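Local coordinates for CytC3 (Streptomyces, PDB 3GJA), which is a nonheme iron halogenase of the phytanoyl-CoA dioxygenase family, probably chlorinating an unactivated aliphatic carbon of a carrier-protein-bound amino acid in natural product biosynthesis, at residues E158-Q164 against A241-G247. Coordinates in Å, arbitrary orientation, origin at the centre of the assembly. Residue numbers count along the deposited sequence, not the author numbering.
Sequences EQNGCLQ and ASLPHTG
Residues 158-164 and 241-247 run antiparallel. In the strands, Gln164 and Ala241 form a hydrogen-bonded pair (CA-CA 4.8 Å; Gln164 N to Ala241 O 2.7 Å, Ala241 N to Gln164 O 2.9 Å), Leu163 and Ser242 a non-hydrogen-bonded one (CA-CA 4.3 Å). Leu243 N donates to Cys162 O (3.2 Å, 173°). Leu243 (mt) lays CD1 against Glu158 CB (3.7 Å) and Cys162 SG (4.0 Å, chi1 p); Gln164, also mt, brings its amide end over the Ser242-Leu243 backbone and against the Leu243 side chain. Strands 163-165 and 240-242, distant in sequence, pair as a short antiparallel sheet, consistent with the smaller sheet of the cupin-type barrel of the PhyH family. Glu158-Gly161 is a type I turn (Gly161 N to Glu158 O 3.2 Å); Gly161, at phi/psi 89/42, brings CA within 3.1 Å of Leu243 O, where a CB would clash. Thr246 N donates to Gln159 O (2.9 Å). His245 is t at chi1: ND1 accepts from Gly247 N (3.1 Å), NE2 bonds Asp251 O, and Asn160 CA makes a CH-pi contact (4.2 Å from the ring centroid, 13° off its normal). One water donates to Glu158 O and Pro244 O (both 2.7 Å) and accepts from Thr246 OG1 (2.8 Å).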
# COMPACT_ATOMS: atom_id res chain seq x y z
N GLU A 158 -20.29 -3.21 2.29
CA GLU A 158 -20.86 -1.96 2.77
C GLU A 158 -21.15 -2.13 4.25
O GLU A 158 -20.92 -1.21 5.04
CB GLU A 158 -22.14 -1.62 2.02
CG GLU A 158 -21.89 -1.18 0.59
CD GLU A 158 -23.14 -0.65 -0.08
OE1 GLU A 158 -23.68 0.38 0.40
OE2 GLU A 158 -23.59 -1.27 -1.07
N GLN A 159 -21.63 -3.31 4.62
CA GLN A 159 -21.94 -3.58 6.02
C GLN A 159 -20.67 -3.56 6.87
O GLN A 159 -20.72 -3.18 8.03
CB GLN A 159 -22.63 -4.94 6.16
CG GLN A 159 -23.07 -5.23 7.58
CD GLN A 159 -24.03 -6.40 7.68
OE1 GLN A 159 -23.64 -7.57 7.56
NE2 GLN A 159 -25.31 -6.10 7.89
N ASN A 160 -19.56 -3.96 6.25
CA ASN A 160 -18.21 -4.01 6.86
C ASN A 160 -17.49 -2.67 6.98
O ASN A 160 -16.44 -2.60 7.61
CB ASN A 160 -17.28 -4.91 6.03
CG ASN A 160 -17.02 -6.21 6.69
OD1 ASN A 160 -17.36 -6.38 7.86
ND2 ASN A 160 -16.42 -7.14 5.97
N GLY A 161 -18.03 -1.65 6.33
CA GLY A 161 -17.40 -0.34 6.35
C GLY A 161 -16.39 -0.19 5.22
O GLY A 161 -15.29 0.36 5.42
N CYS A 162 -16.75 -0.66 4.03
CA CYS A 162 -15.87 -0.58 2.86
C CYS A 162 -15.53 0.84 2.44
O CYS A 162 -16.24 1.79 2.78
CB CYS A 162 -16.48 -1.30 1.66
SG CYS A 162 -17.94 -0.45 0.98
N LEU A 163 -14.46 0.98 1.68
CA LEU A 163 -14.01 2.27 1.19
C LEU A 163 -15.01 2.83 0.18
O LEU A 163 -15.83 2.10 -0.38
CB LEU A 163 -12.63 2.12 0.52
CG LEU A 163 -11.51 1.48 1.35
CD1 LEU A 163 -10.32 1.15 0.46
CD2 LEU A 163 -11.10 2.42 2.49
N GLN A 164 -14.93 4.14 -0.03
CA GLN A 164 -15.80 4.83 -0.97
C GLN A 164 -14.94 5.75 -1.84
O GLN A 164 -14.12 6.52 -1.33
CB GLN A 164 -16.83 5.67 -0.22
CG GLN A 164 -17.82 4.86 0.57
CD GLN A 164 -18.62 5.73 1.51
OE1 GLN A 164 -18.15 6.11 2.58
NE2 GLN A 164 -19.85 6.06 1.11
N ALA A 241 -13.75 8.23 0.93
CA ALA A 241 -14.44 8.18 2.20
C ALA A 241 -14.58 6.71 2.58
O ALA A 241 -14.08 5.84 1.89
CB ALA A 241 -15.81 8.83 2.07
N SER A 242 -15.27 6.44 3.68
CA SER A 242 -15.48 5.06 4.11
C SER A 242 -16.75 4.99 4.94
O SER A 242 -17.09 5.92 5.66
CB SER A 242 -14.28 4.55 4.92
OG SER A 242 -14.13 5.29 6.12
N LEU A 243 -17.45 3.87 4.82
CA LEU A 243 -18.70 3.66 5.54
C LEU A 243 -18.43 3.16 6.95
O LEU A 243 -17.34 2.66 7.24
CB LEU A 243 -19.54 2.62 4.79
CG LEU A 243 -20.20 3.02 3.47
CD1 LEU A 243 -20.73 1.77 2.78
CD2 LEU A 243 -21.35 4.00 3.71
N PRO A 244 -19.40 3.32 7.85
CA PRO A 244 -19.22 2.85 9.22
C PRO A 244 -19.41 1.34 9.18
O PRO A 244 -19.95 0.81 8.21
CB PRO A 244 -20.33 3.54 9.99
CG PRO A 244 -21.43 3.62 8.97
CD PRO A 244 -20.67 4.07 7.73
N HIS A 245 -18.97 0.64 10.21
CA HIS A 245 -19.13 -0.80 10.26
C HIS A 245 -20.39 -1.10 11.04
O HIS A 245 -20.43 -0.94 12.26
CB HIS A 245 -17.92 -1.45 10.95
CG HIS A 245 -17.96 -2.94 10.96
ND1 HIS A 245 -19.10 -3.66 11.28
CD2 HIS A 245 -16.98 -3.86 10.75
CE1 HIS A 245 -18.82 -4.95 11.26
NE2 HIS A 245 -17.54 -5.10 10.94
N THR A 246 -21.43 -1.54 10.33
CA THR A 246 -22.72 -1.84 10.96
C THR A 246 -23.09 -3.32 10.93
O THR A 246 -24.27 -3.65 10.97
CB THR A 246 -23.85 -1.06 10.25
OG1 THR A 246 -23.88 -1.42 8.87
CG2 THR A 246 -23.62 0.45 10.36
N GLY A 247 -22.08 -4.19 10.85
CA GLY A 247 -22.34 -5.63 10.81
C GLY A 247 -22.20 -6.34 12.14
O GLY A 247 -22.34 -5.72 13.19
O HOH W 1 -22.25 0.02 7.07